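PDB 3CDD: prophage MuSo2, 43 kDa tail protein from Shewanella oneidensis, which probably serves, as a trimer, as a hub component of the tail baseplate of a Mu-like prophage. Local coordinates for residues Lys133-Thr138 with Phe175-Ile180; Glu29-Ala34 with Asp97-Leu102; Ile24-Glu29 with Leu298-Thr303. One frame throughout, in Å; residues are numbered along the deposited sequence.

Overall arrangement
The three contacts lie close together where the parts of this chain meet, and they show how a probable baseplate hub component is knit from sequence-distant pieces. Contact 3 joins residues 24-29 of the N-terminal region to residues 298-303 of the fourth-domain region; contacts 1 and 2 are nested within the loop it closes. Contact 2 comes first, at the passage into the gp44-like second-domain region, where contact 1 pairs strands 134-136 and 178-181. Their centres are about 12 Å apart, and Gly176 packs on Lys98 and Thr99. Contacts 2 and 3, also about 12 Å apart by centres, share Glu29 and the hairpin of strands 21-27 and 34-42. Contacts 1 and 3 do not touch; their centres are about 14 Å apart.

Contact 1: Lys133-Thr138 with Phe175-Ile180; sequences KVIVNT and FGNLVI
Backbone bonds between Lys133-Asn137 and Leu178-Ile180 carry this contact. Lys133 O receives Leu178 N at 2.8 Å, Leu178 O takes Ile135 N, Ile135 O takes Ile180 N, and Ile180 O takes Asn137 N, alternating between the strands. The first is the most bent, with 132° at the hydrogen, while that from Ile180 N is nearly straight at 175°. Among them lies a CA-H...O contact from Val134 CA to Leu178 O at 3.4 Å.

This is the parallel pairing of a small mixed sheet with strand order 1-3-2, in the region related to the gp44-like second domain; strand 169-172 runs antiparallel on the far side of 178-181.

On the face turned to helix 119-127, CD1 of Ile180 rests against two valines, 3.7 Å from Val134 CG1 and 4.1 Å from Val136 CG2; an extended chi2 (169°) carries it out to them. On the opposite face Ile135 CB meets Val179 CG2 at 4.2 Å.

At the strand entrance Asn177 packs alongside Lys133, its OD1 3.4 Å from Lys133 CB. A water donates to that OD1 and to Gly176 O and accepts from Lys133 N, while Asn177 ND2 is bonded to Asp173.

Contact 2: Glu29-Ala34 with Asp97-Leu102; sequences EAMSGA and DKTADL
A buried turn-to-helix contact sets Met31 and Ser32, in the connection between strands 21-27 and 34-42, against Asp97, Thr99 and Ala100, where strand 88-97 gives way to helix 100-104. One backbone hydrogen bond spans it: Asp97 N donates to Ser32 O at 2.9 Å, almost straight (175°).

The Ser32 side chain is packed closely from the other segment. Its CB lies 3.2 Å from Thr99 OG1 and 3.4 Å from Asp97 OD1, while its OG rests 3.7 Å from Ala100 CB. That OG also donates to Met31 O, which helps to set the position of the hydroxyl.

Two turns face each other here: a type II beta turn from Ala30 to Gly33, and a type I turn from Asp97 to Ala100 that leads into the helix. Asp97 OD1 accepts Thr99 N from above the carboxylate plane, a capping bond ahead of the helix, and, on the syn lone pair, Thr99 OG1 at 2.5 Å, so one oxygen holds two donors, while OD2 bonds to Ser172. Thr99 OG1 occupies the position between backbone N and carbonyl carbon (chi1 60°), which brings it back to the carboxylate.

Met31, present as selenomethionine, crosses Thr99 at about a right angle; its SE sits 3.4 Å from Thr99 OG1 and 3.7 Å from Thr99 CB. The same side chain touches Leu170 and His156. Beyond Ala100, Asp101 forms salt bridges with Arg248 and Arg250 of a second subunit, carrying the helix to the trimer interface.

Contact 3: Ile24-Glu29 with Leu298-Thr303; sequences ITRSLE and LWNINT
An interdomain seam between the end of strand 21-27 and the loop before strand 304-309 brings Arg26 and Leu28 onto Asn300, Ile301 and Asn302. Strand 317-328 pairs with both strands, linking the GpP-like N-terminal and fourth-domain regions.

The polar part centres on the Arg26 guanidinium. NH2 donates to Asn300 OD1 at 3.0 Å with 155° at the hydrogen; the oxygen lies in the guanidinium plane. One water accepts from NH2 and donates to Trp299 O, and a second accepts from NH1 and donates to Asn300 OD1, so both terminal nitrogens are tied to the loop. A bend at chi3 (58°) turns NE aside from the extended chain; NH1 also makes a weak hydrogen bond to Ser172 O.

Ile301 packs against both the guanidinium and the strand backbone; its apolar partner is Leu28. Its CD1 lies over one face of the guanidinium, 3.9 Å from Arg26 NH1, and also meets Ser27 O at 3.8 Å and Leu28 CD2 at 4.1 Å. CG2 packs 3.6 Å from Arg26 O.

Asn302 crosses Leu28 at about a right angle, its OD1 accepting from Ser184 N and its ND2 donating to Arg182 O, and its CB rests 3.8 Å from Leu28 CD1.

Contact 1: Lys133-Thr138 with Phe175-Ile180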
ATOM      1  N   LYS A 133      11.369  -7.711 -32.230  1.00 30.93           N
ATOM      2  CA  LYS A 133      12.460  -7.033 -32.938  1.00 31.62           C
ATOM      3  C   LYS A 133      13.124  -5.978 -32.059  1.00 31.62           C
ATOM      4  O   LYS A 133      12.465  -5.374 -31.191  1.00 31.77           O
ATOM      5  CB  LYS A 133      11.971  -6.385 -34.236  1.00 32.34           C
ATOM      6  CG  LYS A 133      11.709  -7.348 -35.369  1.00 33.90           C
ATOM      7  CD  LYS A 133      12.236  -6.757 -36.687  1.00 39.14           C
ATOM      8  CE  LYS A 133      11.619  -7.423 -37.902  1.00 40.51           C
ATOM      9  NZ  LYS A 133      10.238  -6.909 -38.135  1.00 41.66           N
ATOM     10  N   VAL A 134      14.424  -5.776 -32.283  1.00 31.56           N
ATOM     11  CA  VAL A 134      15.209  -4.776 -31.566  1.00 31.47           C
ATOM     12  C   VAL A 134      15.586  -3.646 -32.529  1.00 31.74           C
ATOM     13  O   VAL A 134      16.321  -3.863 -33.497  1.00 31.95           O
ATOM     14  CB  VAL A 134      16.518  -5.386 -30.959  1.00 32.22           C
ATOM     15  CG1 VAL A 134      17.352  -4.299 -30.253  1.00 29.74           C
ATOM     16  CG2 VAL A 134      16.216  -6.558 -30.036  1.00 31.93           C
ATOM     17  N   ILE A 135      15.076  -2.447 -32.258  1.00 31.91           N
ATOM     18  CA  ILE A 135      15.359  -1.257 -33.060  1.00 32.00           C
ATOM     19  C   ILE A 135      16.426  -0.446 -32.333  1.00 32.26           C
ATOM     20  O   ILE A 135      16.275  -0.152 -31.157  1.00 31.88           O
ATOM     21  CB  ILE A 135      14.087  -0.366 -33.262  1.00 32.07           C
ATOM     22  CG1 ILE A 135      12.896  -1.157 -33.863  1.00 31.96           C
ATOM     23  CG2 ILE A 135      14.417   0.934 -34.040  1.00 32.05           C
ATOM     24  CD1 ILE A 135      13.193  -2.006 -35.086  1.00 31.05           C
ATOM     25  N   VAL A 136      17.497  -0.099 -33.040  1.00 33.00           N
ATOM     26  CA  VAL A 136      18.590   0.707 -32.481  1.00 33.85           C
ATOM     27  C   VAL A 136      18.662   2.096 -33.123  1.00 33.98           C
ATOM     28  O   VAL A 136      18.864   2.230 -34.338  1.00 34.57           O
ATOM     29  CB  VAL A 136      19.963  -0.022 -32.583  1.00 34.01           C
ATOM     30  CG1 VAL A 136      21.075   0.819 -31.954  1.00 34.16           C
ATOM     31  CG2 VAL A 136      19.898  -1.378 -31.886  1.00 35.04           C
ATOM     32  N   ASN A 137      18.527   3.112 -32.279  1.00 34.51           N
ATOM     33  CA  ASN A 137      18.479   4.519 -32.683  1.00 35.20           C
ATOM     34  C   ASN A 137      19.564   5.386 -32.033  1.00 35.08           C
ATOM     35  O   ASN A 137      19.405   6.601 -31.918  1.00 35.83           O
ATOM     36  CB  ASN A 137      17.120   5.114 -32.306  1.00 35.12           C
ATOM     37  CG  ASN A 137      15.978   4.495 -33.074  1.00 37.31           C
ATOM     38  OD1 ASN A 137      16.168   3.964 -34.178  1.00 39.53           O
ATOM     39  ND2 ASN A 137      14.774   4.557 -32.501  1.00 36.70           N
ATOM     40  N   THR A 138      20.644   4.768 -31.581  1.00 34.74           N
ATOM     41  CA  THR A 138      21.704   5.497 -30.896  1.00 34.20           C
ATOM     42  C   THR A 138      22.946   4.629 -30.858  1.00 33.97           C
ATOM     43  O   THR A 138      22.887   3.437 -31.171  1.00 33.59           O
ATOM     44  CB  THR A 138      21.287   5.917 -29.443  1.00 34.52           C
ATOM     45  OG1 THR A 138      22.154   6.961 -28.981  1.00 34.54           O
ATOM     46  CG2 THR A 138      21.339   4.724 -28.478  1.00 33.35           C
ATOM     47  N   PHE A 175       4.682  -0.608 -32.512  1.00 27.74           N
ATOM     48  CA  PHE A 175       4.583  -1.980 -33.013  1.00 27.95           C
ATOM     49  C   PHE A 175       5.081  -3.017 -31.989  1.00 28.13           C
ATOM     50  O   PHE A 175       5.126  -4.209 -32.264  1.00 28.10           O
ATOM     51  CB  PHE A 175       5.245  -2.097 -34.394  1.00 28.17           C
ATOM     52  CG  PHE A 175       4.445  -1.414 -35.492  1.00 29.57           C
ATOM     53  CD1 PHE A 175       4.665  -0.070 -35.810  1.00 30.47           C
ATOM     54  CD2 PHE A 175       3.449  -2.104 -36.177  1.00 28.95           C
ATOM     55  CE1 PHE A 175       3.910   0.570 -36.800  1.00 29.25           C
ATOM     56  CE2 PHE A 175       2.705  -1.472 -37.179  1.00 30.09           C
ATOM     57  CZ  PHE A 175       2.936  -0.135 -37.486  1.00 29.22           C
ATOM     58  N   GLY A 176       5.406  -2.551 -30.784  1.00 28.33           N
ATOM     59  CA  GLY A 176       5.821  -3.444 -29.704  1.00 28.32           C
ATOM     60  C   GLY A 176       7.205  -4.021 -29.920  1.00 28.28           C
ATOM     61  O   GLY A 176       7.532  -5.093 -29.385  1.00 28.26           O
ATOM     62  N   ASN A 177       8.004  -3.329 -30.732  1.00 27.71           N
ATOM     63  CA  ASN A 177       9.420  -3.670 -30.906  1.00 28.29           C
ATOM     64  C   ASN A 177      10.173  -3.073 -29.744  1.00 27.53           C
ATOM     65  O   ASN A 177       9.798  -2.014 -29.290  1.00 28.70           O
ATOM     66  CB  ASN A 177       9.977  -3.045 -32.186  1.00 27.88           C
ATOM     67  CG  ASN A 177       9.311  -3.572 -33.456  1.00 30.41           C
ATOM     68  OD1 ASN A 177       9.058  -4.776 -33.595  1.00 31.61           O
ATOM     69  ND2 ASN A 177       9.066  -2.667 -34.414  1.00 29.65           N
ATOM     70  N   LEU A 178      11.248  -3.714 -29.294  1.00 27.35           N
ATOM     71  CA  LEU A 178      12.194  -3.092 -28.347  1.00 27.37           C
ATOM     72  C   LEU A 178      13.031  -1.984 -29.007  1.00 27.19           C
ATOM     73  O   LEU A 178      13.645  -2.205 -30.058  1.00 26.26           O
ATOM     74  CB  LEU A 178      13.121  -4.144 -27.743  1.00 26.97           C
ATOM     75  CG  LEU A 178      14.086  -3.637 -26.668  1.00 27.99           C
ATOM     76  CD1 LEU A 178      13.325  -3.261 -25.398  1.00 26.80           C
ATOM     77  CD2 LEU A 178      15.152  -4.663 -26.367  1.00 27.67           C
ATOM     78  N   VAL A 179      13.042  -0.801 -28.391  1.00 27.31           N
ATOM     79  CA  VAL A 179      13.806   0.347 -28.896  1.00 27.91           C
ATOM     80  C   VAL A 179      14.966   0.721 -27.971  1.00 28.88           C
ATOM     81  O   VAL A 179      14.781   0.963 -26.770  1.00 29.02           O
ATOM     82  CB  VAL A 179      12.931   1.611 -29.153  1.00 28.32           C
ATOM     83  CG1 VAL A 179      13.802   2.772 -29.670  1.00 26.94           C
ATOM     84  CG2 VAL A 179      11.825   1.321 -30.137  1.00 27.27           C
ATOM     85  N   ILE A 180      16.164   0.770 -28.555  1.00 29.30           N
ATOM     86  CA  ILE A 180      17.346   1.267 -27.871  1.00 29.80           C
ATOM     87  C   ILE A 180      17.690   2.673 -28.365  1.00 30.25           C
ATOM     88  O   ILE A 180      18.042   2.889 -29.540  1.00 29.52           O
ATOM     89  CB  ILE A 180      18.551   0.331 -28.034  1.00 29.69           C
ATOM     90  CG1 ILE A 180      18.185  -1.095 -27.595  1.00 30.31           C
ATOM     91  CG2 ILE A 180      19.750   0.885 -27.255  1.00 29.56           C
ATOM     92  CD1 ILE A 180      19.240  -2.160 -27.957  1.00 29.58           C
TER
HETATM   93  O   HOH W   1       8.401  -6.864 -32.009  1.00 40.02           O

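Contact 2: Glu29-Ala34 with Asp97-Leu102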
ATOM      1  N   GLU A  29       9.408   5.474 -19.174  1.00 38.16           N
ATOM      2  CA  GLU A  29       9.909   5.060 -17.861  1.00 40.44           C
ATOM      3  C   GLU A  29       9.254   3.792 -17.313  1.00 39.68           C
ATOM      4  O   GLU A  29       9.492   3.397 -16.168  1.00 41.07           O
ATOM      5  CB  GLU A  29       9.744   6.199 -16.849  1.00 40.39           C
ATOM      6  CG  GLU A  29      10.516   7.473 -17.202  1.00 43.32           C
ATOM      7  CD  GLU A  29      10.434   8.541 -16.107  1.00 44.73           C
ATOM      8  OE1 GLU A  29       9.923   8.219 -14.997  1.00 48.82           O
ATOM      9  OE2 GLU A  29      10.883   9.703 -16.358  1.00 49.36           O
ATOM     10  N   ALA A  30       8.403   3.171 -18.102  1.00 38.19           N
ATOM     11  CA  ALA A  30       7.706   1.986 -17.659  1.00 36.74           C
ATOM     12  C   ALA A  30       7.545   1.060 -18.862  1.00 35.19           C
ATOM     13  O   ALA A  30       6.643   1.275 -19.697  1.00 34.35           O
ATOM     14  CB  ALA A  30       6.348   2.366 -17.068  1.00 37.44           C
HETATM   15  N   MSE A  31       8.436   0.061 -18.956  1.00 32.93           N
HETATM   16  CA  MSE A  31       8.495  -0.837 -20.125  1.00 32.18           C
HETATM   17  C   MSE A  31       7.144  -1.477 -20.419  1.00 32.03           C
HETATM   18  O   MSE A  31       6.554  -2.075 -19.527  1.00 32.10           O
HETATM   19  CB  MSE A  31       9.558  -1.929 -19.953  1.00 31.55           C
HETATM   20  CG  MSE A  31       9.743  -2.864 -21.207  1.00 31.53           C
HETATM   21 SE   MSE A  31      10.199  -1.956 -22.883  0.50 24.10          SE
HETATM   22  CE  MSE A  31      11.883  -1.224 -22.256  1.00 25.35           C
ATOM     23  N   SER A  32       6.666  -1.298 -21.659  1.00 31.32           N
ATOM     24  CA  SER A  32       5.470  -1.961 -22.208  1.00 30.79           C
ATOM     25  C   SER A  32       4.138  -1.197 -22.070  1.00 30.46           C
ATOM     26  O   SER A  32       3.110  -1.614 -22.638  1.00 31.19           O
ATOM     27  CB  SER A  32       5.353  -3.434 -21.759  1.00 30.79           C
ATOM     28  OG  SER A  32       4.659  -3.601 -20.526  1.00 30.13           O
ATOM     29  N   GLY A  33       4.163  -0.086 -21.338  1.00 29.47           N
ATOM     30  CA  GLY A  33       2.998   0.779 -21.163  1.00 28.57           C
ATOM     31  C   GLY A  33       1.753  -0.006 -20.804  1.00 28.33           C
ATOM     32  O   GLY A  33       1.817  -0.938 -20.010  1.00 27.48           O
ATOM     33  N   ALA A  34       0.614   0.344 -21.393  1.00 27.66           N
ATOM     34  CA  ALA A  34      -0.638  -0.267 -20.937  1.00 27.18           C
ATOM     35  C   ALA A  34      -1.773   0.086 -21.842  1.00 27.48           C
ATOM     36  O   ALA A  34      -1.796   1.164 -22.409  1.00 27.30           O
ATOM     37  CB  ALA A  34      -0.961   0.201 -19.474  1.00 27.31           C
ATOM     38  N   ASP A  97       1.987  -3.821 -24.118  1.00 28.29           N
ATOM     39  CA  ASP A  97       2.570  -4.105 -25.424  1.00 28.56           C
ATOM     40  C   ASP A  97       3.468  -5.360 -25.362  1.00 28.15           C
ATOM     41  O   ASP A  97       3.721  -5.877 -24.276  1.00 28.89           O
ATOM     42  CB  ASP A  97       3.205  -2.828 -26.047  1.00 28.49           C
ATOM     43  CG  ASP A  97       4.691  -2.654 -25.755  1.00 30.30           C
ATOM     44  OD1 ASP A  97       5.356  -3.525 -25.126  1.00 25.98           O
ATOM     45  OD2 ASP A  97       5.199  -1.601 -26.213  1.00 30.56           O
ATOM     46  N   LYS A  98       3.900  -5.865 -26.519  1.00 27.39           N
ATOM     47  CA  LYS A  98       4.670  -7.125 -26.624  1.00 26.91           C
ATOM     48  C   LYS A  98       5.861  -7.250 -25.675  1.00 26.24           C
ATOM     49  O   LYS A  98       6.165  -8.353 -25.202  1.00 26.02           O
ATOM     50  CB  LYS A  98       5.178  -7.329 -28.062  1.00 26.78           C
ATOM     51  CG  LYS A  98       4.111  -7.712 -29.070  1.00 26.76           C
ATOM     52  CD  LYS A  98       4.678  -7.775 -30.492  1.00 27.24           C
ATOM     53  CE  LYS A  98       5.779  -8.812 -30.583  1.00 29.81           C
ATOM     54  NZ  LYS A  98       6.051  -9.235 -31.998  1.00 33.26           N
ATOM     55  N   THR A  99       6.537  -6.130 -25.401  1.00 25.92           N
ATOM     56  CA  THR A  99       7.739  -6.148 -24.546  1.00 25.87           C
ATOM     57  C   THR A  99       7.441  -6.602 -23.112  1.00 26.61           C
ATOM     58  O   THR A  99       8.360  -6.849 -22.334  1.00 25.70           O
ATOM     59  CB  THR A  99       8.491  -4.800 -24.538  1.00 26.31           C
ATOM     60  OG1 THR A  99       7.627  -3.760 -24.057  1.00 26.37           O
ATOM     61  CG2 THR A  99       9.011  -4.444 -25.943  1.00 26.43           C
ATOM     62  N   ALA A 100       6.156  -6.757 -22.776  1.00 27.26           N
ATOM     63  CA  ALA A 100       5.789  -7.231 -21.442  1.00 27.52           C
ATOM     64  C   ALA A 100       6.325  -8.643 -21.188  1.00 27.62           C
ATOM     65  O   ALA A 100       6.654  -8.980 -20.055  1.00 28.15           O
ATOM     66  CB  ALA A 100       4.291  -7.180 -21.244  1.00 27.32           C
ATOM     67  N   ASP A 101       6.428  -9.463 -22.238  1.00 27.22           N
ATOM     68  CA  ASP A 101       7.037 -10.786 -22.113  1.00 26.98           C
ATOM     69  C   ASP A 101       8.485 -10.681 -21.627  1.00 26.99           C
ATOM     70  O   ASP A 101       8.949 -11.537 -20.875  1.00 26.67           O
ATOM     71  CB  ASP A 101       6.973 -11.563 -23.435  1.00 26.03           C
ATOM     72  CG  ASP A 101       5.586 -12.129 -23.716  1.00 26.64           C
ATOM     73  OD1 ASP A 101       4.752 -12.186 -22.775  1.00 26.23           O
ATOM     74  OD2 ASP A 101       5.326 -12.506 -24.881  1.00 24.80           O
ATOM     75  N   LEU A 102       9.175  -9.617 -22.049  1.00 26.61           N
ATOM     76  CA  LEU A 102      10.562  -9.369 -21.645  1.00 26.38           C
ATOM     77  C   LEU A 102      10.654  -8.984 -20.175  1.00 26.41           C
ATOM     78  O   LEU A 102      11.695  -9.154 -19.558  1.00 26.42           O
ATOM     79  CB  LEU A 102      11.193  -8.255 -22.484  1.00 26.43           C
ATOM     80  CG  LEU A 102      11.229  -8.398 -24.012  1.00 26.29           C
ATOM     81  CD1 LEU A 102      11.855  -7.144 -24.634  1.00 24.49           C
ATOM     82  CD2 LEU A 102      11.980  -9.635 -24.468  1.00 24.90           C
TER

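Contact 3: Ile24-Glu29 with Leu298-Thr303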
ATOM      1  N   ILE A  24      -4.885   4.407 -22.945  1.00 27.93           N
ATOM      2  CA  ILE A  24      -3.643   3.750 -23.417  1.00 28.68           C
ATOM      3  C   ILE A  24      -2.449   4.575 -22.940  1.00 29.12           C
ATOM      4  O   ILE A  24      -2.403   5.790 -23.164  1.00 29.81           O
ATOM      5  CB  ILE A  24      -3.620   3.545 -24.951  1.00 28.41           C
ATOM      6  CG1 ILE A  24      -4.668   2.527 -25.384  1.00 30.03           C
ATOM      7  CG2 ILE A  24      -2.241   3.043 -25.427  1.00 30.52           C
ATOM      8  CD1 ILE A  24      -5.089   2.637 -26.891  1.00 28.52           C
ATOM      9  N   THR A  25      -1.525   3.940 -22.229  1.00 28.94           N
ATOM     10  CA  THR A  25      -0.293   4.617 -21.853  1.00 29.36           C
ATOM     11  C   THR A  25       0.859   4.195 -22.760  1.00 29.26           C
ATOM     12  O   THR A  25       1.082   3.004 -22.993  1.00 29.38           O
ATOM     13  CB  THR A  25       0.065   4.386 -20.357  1.00 29.77           C
ATOM     14  OG1 THR A  25      -1.005   4.855 -19.555  1.00 29.68           O
ATOM     15  CG2 THR A  25       1.321   5.191 -19.951  1.00 30.09           C
ATOM     16  N   ARG A  26       1.553   5.191 -23.297  1.00 28.63           N
ATOM     17  CA  ARG A  26       2.897   5.015 -23.828  1.00 28.20           C
ATOM     18  C   ARG A  26       3.865   5.744 -22.883  1.00 28.70           C
ATOM     19  O   ARG A  26       3.605   6.882 -22.458  1.00 28.71           O
ATOM     20  CB  ARG A  26       2.990   5.575 -25.254  1.00 27.78           C
ATOM     21  CG  ARG A  26       2.001   4.898 -26.250  1.00 27.09           C
ATOM     22  CD  ARG A  26       2.408   5.021 -27.728  1.00 27.86           C
ATOM     23  NE  ARG A  26       3.724   4.442 -27.976  1.00 27.65           N
ATOM     24  CZ  ARG A  26       4.733   5.079 -28.565  1.00 30.24           C
ATOM     25  NH1 ARG A  26       5.896   4.457 -28.720  1.00 29.37           N
ATOM     26  NH2 ARG A  26       4.579   6.327 -29.028  1.00 29.05           N
ATOM     27  N   SER A  27       4.979   5.111 -22.559  1.00 28.81           N
ATOM     28  CA  SER A  27       5.886   5.685 -21.565  1.00 30.21           C
ATOM     29  C   SER A  27       7.344   5.358 -21.802  1.00 31.58           C
ATOM     30  O   SER A  27       7.671   4.260 -22.232  1.00 32.79           O
ATOM     31  CB  SER A  27       5.512   5.195 -20.181  1.00 29.12           C
ATOM     32  OG  SER A  27       6.399   5.759 -19.241  1.00 29.83           O
ATOM     33  N   LEU A  28       8.223   6.299 -21.492  1.00 33.42           N
ATOM     34  CA  LEU A  28       9.670   6.060 -21.536  1.00 35.13           C
ATOM     35  C   LEU A  28      10.205   5.464 -20.237  1.00 36.79           C
ATOM     36  O   LEU A  28      11.355   5.021 -20.189  1.00 37.91           O
ATOM     37  CB  LEU A  28      10.431   7.362 -21.808  1.00 34.52           C
ATOM     38  CG  LEU A  28      10.671   7.929 -23.207  1.00 35.65           C
ATOM     39  CD1 LEU A  28      11.493   9.213 -23.049  1.00 34.64           C
ATOM     40  CD2 LEU A  28      11.396   6.937 -24.130  1.00 34.11           C
ATOM     41  N   GLU A  29       9.408   5.474 -19.174  1.00 38.16           N
ATOM     42  CA  GLU A  29       9.909   5.060 -17.861  1.00 40.44           C
ATOM     43  C   GLU A  29       9.254   3.792 -17.313  1.00 39.68           C
ATOM     44  O   GLU A  29       9.492   3.397 -16.168  1.00 41.07           O
ATOM     45  CB  GLU A  29       9.744   6.199 -16.849  1.00 40.39           C
ATOM     46  CG  GLU A  29      10.516   7.473 -17.202  1.00 43.32           C
ATOM     47  CD  GLU A  29      10.434   8.541 -16.107  1.00 44.73           C
ATOM     48  OE1 GLU A  29       9.923   8.219 -14.997  1.00 48.82           O
ATOM     49  OE2 GLU A  29      10.883   9.703 -16.358  1.00 49.36           O
ATOM     50  N   LEU A 298       0.266  11.545 -34.290  1.00 29.86           N
ATOM     51  CA  LEU A 298       0.032  11.166 -32.906  1.00 28.55           C
ATOM     52  C   LEU A 298       1.089  11.804 -32.010  1.00 28.44           C
ATOM     53  O   LEU A 298       2.254  11.867 -32.398  1.00 28.79           O
ATOM     54  CB  LEU A 298       0.092   9.641 -32.771  1.00 28.05           C
ATOM     55  CG  LEU A 298      -1.065   8.839 -33.393  1.00 28.78           C
ATOM     56  CD1 LEU A 298      -0.874   7.312 -33.228  1.00 28.97           C
ATOM     57  CD2 LEU A 298      -2.463   9.300 -32.890  1.00 24.31           C
ATOM     58  N   TRP A 299       0.692  12.286 -30.829  1.00 26.98           N
ATOM     59  CA  TRP A 299       1.660  12.674 -29.801  1.00 27.14           C
ATOM     60  C   TRP A 299       2.577  11.496 -29.539  1.00 27.28           C
ATOM     61  O   TRP A 299       2.108  10.366 -29.458  1.00 28.14           O
ATOM     62  CB  TRP A 299       0.959  13.025 -28.488  1.00 25.93           C
ATOM     63  CG  TRP A 299       0.217  14.312 -28.553  1.00 26.10           C
ATOM     64  CD1 TRP A 299      -1.139  14.482 -28.724  1.00 21.91           C
ATOM     65  CD2 TRP A 299       0.777  15.620 -28.430  1.00 26.36           C
ATOM     66  NE1 TRP A 299      -1.446  15.815 -28.684  1.00 21.50           N
ATOM     67  CE2 TRP A 299      -0.292  16.538 -28.515  1.00 24.71           C
ATOM     68  CE3 TRP A 299       2.084  16.109 -28.227  1.00 26.80           C
ATOM     69  CZ2 TRP A 299      -0.090  17.926 -28.451  1.00 26.93           C
ATOM     70  CZ3 TRP A 299       2.284  17.479 -28.164  1.00 23.86           C
ATOM     71  CH2 TRP A 299       1.201  18.374 -28.256  1.00 26.43           C
ATOM     72  N   ASN A 300       3.871  11.765 -29.358  1.00 27.50           N
ATOM     73  CA  ASN A 300       4.879  10.696 -29.346  1.00 27.29           C
ATOM     74  C   ASN A 300       5.849  10.893 -28.201  1.00 27.12           C
ATOM     75  O   ASN A 300       6.246  12.007 -27.947  1.00 25.45           O
ATOM     76  CB  ASN A 300       5.626  10.690 -30.685  1.00 26.95           C
ATOM     77  CG  ASN A 300       6.463   9.431 -30.906  1.00 28.07           C
ATOM     78  OD1 ASN A 300       6.396   8.450 -30.143  1.00 29.31           O
ATOM     79  ND2 ASN A 300       7.250   9.454 -31.961  1.00 24.90           N
ATOM     80  N   ILE A 301       6.201   9.812 -27.497  1.00 27.56           N
ATOM     81  CA  ILE A 301       7.176   9.894 -26.412  1.00 28.07           C
ATOM     82  C   ILE A 301       8.553  10.190 -26.992  1.00 27.77           C
ATOM     83  O   ILE A 301       8.797   9.954 -28.168  1.00 27.95           O
ATOM     84  CB  ILE A 301       7.270   8.598 -25.532  1.00 27.83           C
ATOM     85  CG1 ILE A 301       7.532   7.345 -26.392  1.00 28.15           C
ATOM     86  CG2 ILE A 301       6.033   8.451 -24.612  1.00 29.64           C
ATOM     87  CD1 ILE A 301       7.639   6.029 -25.567  1.00 28.21           C
ATOM     88  N   ASN A 302       9.448  10.700 -26.151  1.00 28.33           N
ATOM     89  CA  ASN A 302      10.825  11.003 -26.561  1.00 28.23           C
ATOM     90  C   ASN A 302      10.855  11.958 -27.742  1.00 28.20           C
ATOM     91  O   ASN A 302      11.582  11.748 -28.723  1.00 28.37           O
ATOM     92  CB  ASN A 302      11.611   9.723 -26.857  1.00 27.63           C
ATOM     93  CG  ASN A 302      13.104   9.922 -26.741  1.00 28.33           C
ATOM     94  OD1 ASN A 302      13.562  10.879 -26.097  1.00 28.71           O
ATOM     95  ND2 ASN A 302      13.887   9.025 -27.371  1.00 24.46           N
ATOM     96  N   THR A 303      10.027  12.991 -27.655  1.00 28.30           N
ATOM     97  CA  THR A 303      10.126  14.132 -28.547  1.00 28.88           C
ATOM     98  C   THR A 303      10.129  15.390 -27.702  1.00 30.04           C
ATOM     99  O   THR A 303       9.638  15.385 -26.556  1.00 30.36           O
ATOM    100  CB  THR A 303       8.994  14.197 -29.615  1.00 29.54           C
ATOM    101  OG1 THR A 303       7.715  14.084 -28.992  1.00 30.03           O
ATOM    102  CG2 THR A 303       9.153  13.094 -30.693  1.00 28.99           C
TER
HETATM  103  O   HOH W   2       2.413   7.722 -30.159  1.00 25.59           O
HETATM  104  O   HOH W   3       7.648   5.705 -30.343  1.00 27.23           O